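Side-chain contacts in type II restriction enzyme NlaIV (Neisseria lactamica, PDB 6QM2), which recognises the double-stranded DNA sequence 5'-GGNNCC-3' and cleaves it in the middle of the site, leaving blunt ends with 5'-phosphates: residues 14-17 with 18-22; 204-207 with 208-211. All blocks are in the same frame, centred on the assembly; numbering follows the deposited sequence.

Interaction 1 of 2, residues 14-17 with 18-22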
ATOM      1  N   ASP A  14     -25.698  -5.510  15.628  1.00122.78           N
ATOM      2  CA  ASP A  14     -26.207  -4.994  16.906  1.00123.56           C
ATOM      3  C   ASP A  14     -25.214  -5.164  18.057  1.00124.68           C
ATOM      4  O   ASP A  14     -25.136  -4.298  18.931  1.00128.90           O
ATOM      5  CB  ASP A  14     -27.544  -5.654  17.282  1.00123.00           C
ATOM      6  CG  ASP A  14     -28.695  -5.223  16.380  1.00124.43           C
ATOM      7  OD1 ASP A  14     -28.810  -4.016  16.067  1.00122.33           O
ATOM      8  OD2 ASP A  14     -29.502  -6.097  16.001  1.00125.53           O
ATOM      9  N   LYS A  15     -24.461  -6.266  18.058  1.00125.91           N
ATOM     10  CA  LYS A  15     -23.465  -6.507  19.105  1.00130.17           C
ATOM     11  C   LYS A  15     -22.345  -5.468  19.042  1.00132.66           C
ATOM     12  O   LYS A  15     -22.004  -4.868  20.062  1.00140.65           O
ATOM     13  CB  LYS A  15     -22.892  -7.929  19.028  1.00133.69           C
ATOM     14  CG  LYS A  15     -22.039  -8.297  20.233  1.00139.61           C
ATOM     15  CD  LYS A  15     -21.722  -9.784  20.316  1.00142.23           C
ATOM     16  CE  LYS A  15     -21.214 -10.142  21.708  1.00143.02           C
ATOM     17  NZ  LYS A  15     -20.382 -11.373  21.733  1.00144.61           N
ATOM     18  N   LEU A  16     -21.794  -5.246  17.848  1.00130.98           N
ATOM     19  CA  LEU A  16     -20.782  -4.198  17.638  1.00126.12           C
ATOM     20  C   LEU A  16     -21.280  -2.813  18.052  1.00124.30           C
ATOM     21  O   LEU A  16     -20.536  -2.024  18.633  1.00124.34           O
ATOM     22  CB  LEU A  16     -20.341  -4.145  16.170  1.00122.94           C
ATOM     23  CG  LEU A  16     -19.491  -5.304  15.647  1.00122.24           C
ATOM     24  CD1 LEU A  16     -19.408  -5.240  14.129  1.00119.21           C
ATOM     25  CD2 LEU A  16     -18.100  -5.296  16.265  1.00120.97           C
ATOM     26  N   LEU A  17     -22.545  -2.529  17.760  1.00125.31           N
ATOM     27  CA  LEU A  17     -23.114  -1.207  18.000  1.00131.02           C
ATOM     28  C   LEU A  17     -23.329  -0.937  19.501  1.00138.39           C
ATOM     29  O   LEU A  17     -22.975   0.141  19.987  1.00141.30           O
ATOM     30  CB  LEU A  17     -24.424  -1.042  17.207  1.00131.44           C
ATOM     31  CG  LEU A  17     -24.715   0.316  16.565  1.00135.27           C
ATOM     32  CD1 LEU A  17     -23.608   0.730  15.605  1.00136.70           C
ATOM     33  CD2 LEU A  17     -26.051   0.262  15.839  1.00136.90           C
ATOM     34  N   ASP A  18     -23.875  -1.923  20.220  1.00142.94           N
ATOM     35  CA  ASP A  18     -24.288  -1.769  21.633  1.00139.36           C
ATOM     36  C   ASP A  18     -23.296  -2.315  22.669  1.00136.01           C
ATOM     37  O   ASP A  18     -23.083  -1.696  23.714  1.00131.04           O
ATOM     38  CB  ASP A  18     -25.639  -2.457  21.858  1.00135.57           C
ATOM     39  CG  ASP A  18     -26.701  -2.015  20.862  1.00137.13           C
ATOM     40  OD1 ASP A  18     -26.678  -0.842  20.425  1.00135.31           O
ATOM     41  OD2 ASP A  18     -27.564  -2.847  20.520  1.00139.52           O
ATOM     42  N   GLU A  19     -22.708  -3.474  22.376  1.00134.57           N
ATOM     43  CA  GLU A  19     -21.870  -4.208  23.329  1.00137.64           C
ATOM     44  C   GLU A  19     -20.392  -3.802  23.216  1.00139.64           C
ATOM     45  O   GLU A  19     -19.738  -3.533  24.225  1.00144.97           O
ATOM     46  CB  GLU A  19     -22.052  -5.716  23.106  1.00141.96           C
ATOM     47  CG  GLU A  19     -21.913  -6.581  24.352  1.00146.95           C
ATOM     48  CD  GLU A  19     -22.493  -7.979  24.175  1.00149.52           C
ATOM     49  OE1 GLU A  19     -23.617  -8.112  23.633  1.00138.34           O
ATOM     50  OE2 GLU A  19     -21.828  -8.952  24.593  1.00154.61           O
ATOM     51  N   GLU A  20     -19.879  -3.765  21.988  1.00140.78           N
ATOM     52  CA  GLU A  20     -18.531  -3.249  21.697  1.00135.41           C
ATOM     53  C   GLU A  20     -18.464  -1.722  21.829  1.00133.02           C
ATOM     54  O   GLU A  20     -17.416  -1.183  22.188  1.00124.54           O
ATOM     55  CB  GLU A  20     -18.103  -3.661  20.278  1.00134.02           C
ATOM     56  CG  GLU A  20     -16.711  -3.230  19.830  1.00131.63           C
ATOM     57  CD  GLU A  20     -15.599  -3.901  20.605  1.00130.38           C
ATOM     58  OE1 GLU A  20     -15.623  -5.142  20.734  1.00132.71           O
ATOM     59  OE2 GLU A  20     -14.692  -3.187  21.073  1.00126.53           O
ATOM     60  N   LYS A  21     -19.580  -1.047  21.524  1.00138.16           N
ATOM     61  CA  LYS A  21     -19.665   0.422  21.465  1.00142.55           C
ATOM     62  C   LYS A  21     -18.682   0.951  20.418  1.00139.66           C
ATOM     63  O   LYS A  21     -17.782   1.737  20.715  1.00142.97           O
ATOM     64  CB  LYS A  21     -19.450   1.063  22.848  1.00149.88           C
ATOM     65  CG  LYS A  21     -20.525   0.703  23.867  1.00153.61           C
ATOM     66  CD  LYS A  21     -19.988   0.700  25.292  1.00156.28           C
ATOM     67  CE  LYS A  21     -21.000   0.134  26.275  1.00157.53           C
ATOM     68  NZ  LYS A  21     -20.323  -0.381  27.496  1.00160.45           N
ATOM     69  N   ILE A  22     -18.884   0.484  19.188  1.00133.16           N
ATOM     70  CA  ILE A  22     -17.982   0.759  18.065  1.00127.95           C
ATOM     71  C   ILE A  22     -17.963   2.241  17.658  1.00126.17           C
ATOM     72  O   ILE A  22     -16.915   2.749  17.259  1.00127.47           O
ATOM     73  CB  ILE A  22     -18.322  -0.150  16.845  1.00125.90           C
ATOM     74  CG1 ILE A  22     -17.147  -0.252  15.858  1.00120.85           C
ATOM     75  CG2 ILE A  22     -19.597   0.307  16.140  1.00128.86           C
ATOM     76  CD1 ILE A  22     -16.069  -1.223  16.283  1.00120.52           C
TER
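Asp18 takes up the carbonyl of Asp14 in what is still a regular helical bond (Asp18 N to Asp14 O, 3.0 Å), near the C-terminal end of helix 9-18 in this PD-(D/E)XK-clan protein; beyond it the bonding departs from the regular step, although helical torsions persist through Glu20. The carboxylate of Asp18 stays beside its own backbone N (chi1 -52°), which turns it back toward Asp14 O, where two acceptors face each other without a hydrogen bond. At Glu19 the pattern changes, because its N and that of Glu20 converge on one acceptor: Lys15 O lies 2.8 Å from Glu19 N and 3.1 Å from Glu20 N. The two donors arrive from opposite faces of the carbonyl plane, so a four-residue and a five-residue step share one oxygen. Alongside, the extended chains of Lys15 and Glu19 meet obliquely, Lys15 CG and CE lying along the Glu19 carboxylate; Glu19 OE2 is 4.0 Å from Lys15 NZ, too far for a salt bridge, and any attraction between the charges is probably modest. Glu20 CB lies against Leu16 O, and the chain then bends away at chi2 (67°). Its carboxylate forms a salt bridge with Arg61 and accepts a hydrogen bond from the backbone N of Asp35 of the second subunit. Lys21, with positive phi, leaves the helical path and brings Ile22 back alongside the last turn, where it and Leu17 pack on Leu143 of strand 138-147. Ile22 N closes the turn on Leu16 O at 3.1 Å, while Ile22 CG2 touches Leu17 CD1 at 4.1 Å, the two side chains crossing at about a right angle.

Interaction 2 of 2, residues 204-207 with 208-211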
ATOM      1  N   GLN A 204     -26.686  -4.321 -22.528  1.00 87.84           N
ATOM      2  CA  GLN A 204     -26.005  -3.048 -22.824  1.00 86.68           C
ATOM      3  C   GLN A 204     -24.505  -3.234 -23.029  1.00 86.92           C
ATOM      4  O   GLN A 204     -23.925  -2.655 -23.938  1.00 91.25           O
ATOM      5  CB  GLN A 204     -26.231  -2.032 -21.696  1.00 84.49           C
ATOM      6  CG  GLN A 204     -27.654  -1.488 -21.604  1.00 84.05           C
ATOM      7  CD  GLN A 204     -27.881  -0.606 -20.384  1.00 86.17           C
ATOM      8  OE1 GLN A 204     -27.053  -0.557 -19.469  1.00 87.32           O
ATOM      9  NE2 GLN A 204     -29.013   0.095 -20.360  1.00 84.24           N
ATOM     10  N   ASN A 205     -23.900  -4.049 -22.171  1.00 89.13           N
ATOM     11  CA  ASN A 205     -22.466  -4.329 -22.191  1.00 87.01           C
ATOM     12  C   ASN A 205     -22.134  -5.275 -23.349  1.00 86.04           C
ATOM     13  O   ASN A 205     -22.582  -6.415 -23.336  1.00 88.50           O
ATOM     14  CB  ASN A 205     -22.075  -4.958 -20.847  1.00 86.99           C
ATOM     15  CG  ASN A 205     -20.592  -5.259 -20.727  1.00 88.40           C
ATOM     16  OD1 ASN A 205     -19.800  -5.003 -21.637  1.00 90.55           O
ATOM     17  ND2 ASN A 205     -20.210  -5.804 -19.577  1.00 88.41           N
ATOM     18  N   PRO A 206     -21.341  -4.815 -24.342  1.00 92.29           N
ATOM     19  CA  PRO A 206     -20.965  -5.706 -25.456  1.00 94.74           C
ATOM     20  C   PRO A 206     -20.261  -7.000 -25.033  1.00 95.78           C
ATOM     21  O   PRO A 206     -20.415  -8.019 -25.702  1.00 95.97           O
ATOM     22  CB  PRO A 206     -20.018  -4.843 -26.305  1.00 94.95           C
ATOM     23  CG  PRO A 206     -20.381  -3.440 -25.975  1.00 97.24           C
ATOM     24  CD  PRO A 206     -20.780  -3.461 -24.527  1.00 96.54           C
ATOM     25  N   ALA A 207     -19.501  -6.949 -23.939  1.00 97.23           N
ATOM     26  CA  ALA A 207     -18.783  -8.116 -23.423  1.00 97.01           C
ATOM     27  C   ALA A 207     -19.710  -9.238 -22.945  1.00 97.15           C
ATOM     28  O   ALA A 207     -19.420 -10.413 -23.170  1.00105.32           O
ATOM     29  CB  ALA A 207     -17.843  -7.698 -22.299  1.00 95.79           C
ATOM     30  N   THR A 208     -20.815  -8.878 -22.296  1.00 92.67           N
ATOM     31  CA  THR A 208     -21.755  -9.862 -21.754  1.00 92.41           C
ATOM     32  C   THR A 208     -23.032 -10.040 -22.602  1.00 93.19           C
ATOM     33  O   THR A 208     -23.958 -10.733 -22.186  1.00 92.39           O
ATOM     34  CB  THR A 208     -22.137  -9.490 -20.308  1.00 92.87           C
ATOM     35  OG1 THR A 208     -22.758  -8.204 -20.294  1.00 93.73           O
ATOM     36  CG2 THR A 208     -20.903  -9.445 -19.421  1.00 93.67           C
ATOM     37  N   ARG A 209     -23.074  -9.450 -23.795  1.00 93.51           N
ATOM     38  CA  ARG A 209     -24.276  -9.490 -24.639  1.00 94.86           C
ATOM     39  C   ARG A 209     -24.623 -10.893 -25.151  1.00 97.60           C
ATOM     40  O   ARG A 209     -25.794 -11.188 -25.376  1.00 96.61           O
ATOM     41  CB  ARG A 209     -24.117  -8.535 -25.824  1.00 96.10           C
ATOM     42  CG  ARG A 209     -25.383  -8.311 -26.642  1.00 97.54           C
ATOM     43  CD  ARG A 209     -25.193  -7.171 -27.626  1.00 95.81           C
ATOM     44  NE  ARG A 209     -25.034  -5.892 -26.931  1.00 97.68           N
ATOM     45  CZ  ARG A 209     -24.387  -4.821 -27.402  1.00 95.84           C
ATOM     46  NH1 ARG A 209     -23.807  -4.828 -28.605  1.00 97.43           N
ATOM     47  NH2 ARG A 209     -24.314  -3.723 -26.654  1.00 91.15           N
ATOM     48  N   HIS A 210     -23.609 -11.741 -25.337  1.00105.18           N
ATOM     49  CA  HIS A 210     -23.798 -13.109 -25.853  1.00108.73           C
ATOM     50  C   HIS A 210     -24.758 -13.973 -25.021  1.00106.90           C
ATOM     51  O   HIS A 210     -25.422 -14.847 -25.580  1.00111.34           O
ATOM     52  CB  HIS A 210     -22.448 -13.839 -26.040  1.00113.45           C
ATOM     53  CG  HIS A 210     -21.686 -14.063 -24.765  1.00122.18           C
ATOM     54  ND1 HIS A 210     -20.640 -13.256 -24.370  1.00126.25           N
ATOM     55  CD2 HIS A 210     -21.813 -15.007 -23.800  1.00125.53           C
ATOM     56  CE1 HIS A 210     -20.161 -13.687 -23.217  1.00126.12           C
ATOM     57  NE2 HIS A 210     -20.857 -14.747 -22.847  1.00126.50           N
ATOM     58  N   ASN A 211     -24.833 -13.732 -23.710  1.00105.23           N
ATOM     59  CA  ASN A 211     -25.765 -14.472 -22.833  1.00114.66           C
ATOM     60  C   ASN A 211     -26.849 -13.570 -22.215  1.00111.49           C
ATOM     61  O   ASN A 211     -27.300 -13.789 -21.085  1.00114.78           O
ATOM     62  CB  ASN A 211     -25.008 -15.329 -21.780  1.00121.40           C
ATOM     63  CG  ASN A 211     -24.061 -14.526 -20.895  1.00119.57           C
ATOM     64  OD1 ASN A 211     -23.939 -13.311 -21.012  1.00122.51           O
ATOM     65  ND2 ASN A 211     -23.377 -15.224 -20.001  1.00123.22           N
TER
HETATM   66  O   HOH W   1     -20.942 -10.559 -25.646  1.00 89.88           O
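Asn205 and Thr208 are brought together by two different first torsions: the amide of Asn205 swings fully away from its backbone N (chi1 -178°), whereas the hydroxyl of Thr208 sits between its own N and carbonyl carbon (chi1 60°). The side chains cross at about a right angle, with Thr208 OG1 3.4 Å from Asn205 CB. With that first torsion and a second one near zero, Asn205 OD1 faces Ala207 N and accepts from it at 3.0 Å, an Asx turn in which the donor stands well above the plane of the amide carbonyl. A weak backbone bond from Thr208 N to Asn205 O (3.2 Å) spans the same bend. Arg209 doubles back over this turn. Its chain is bent at chi3 (-67°), which lays the guanidinium over Pro206, whose CA lies 4.0 Å above the centre of one face. At the edge of the group, near its plane, Arg209 NH2 makes a weak bond to Gln204 O at 2.9 Å, while Arg209 NE donates to Tyr203 O and the charge also forms a cation-pi contact with the Tyr203 ring. A single water ties the exposed side together: it donates to Pro206 O (2.6 Å) and, weakly, to Ala207 O, accepts from His210 N at 2.9 Å, and is also hydrogen-bonded to His210 ND1. The loop as a whole leads from helix 191-204 toward helix 215-227. Thr208 OG1 bonds back to Val202 O on the first of these helices, and Asn205 and Thr208 both pack against Phe107 at the start of helix 107-116.

How the interactions relate
Both contacts are worked examples of how a chain leaves a helix, and they differ in their means: interaction 1 has a positive-phi residue and a shared carbonyl at the exit, interaction 2 an Asx turn at Asn205 and a bridging water. They do not touch. Their centres are 44 Å apart and their nearest atoms about 34 Å, on opposite sides of the chain's centre. Residues 14-22 reach the second subunit through Glu20, whereas no other protein chain of the assembly touches residues 204-211. The sodium site, formed by Ser68, Asn70, Met73 and Pro75, includes no residue of either contact.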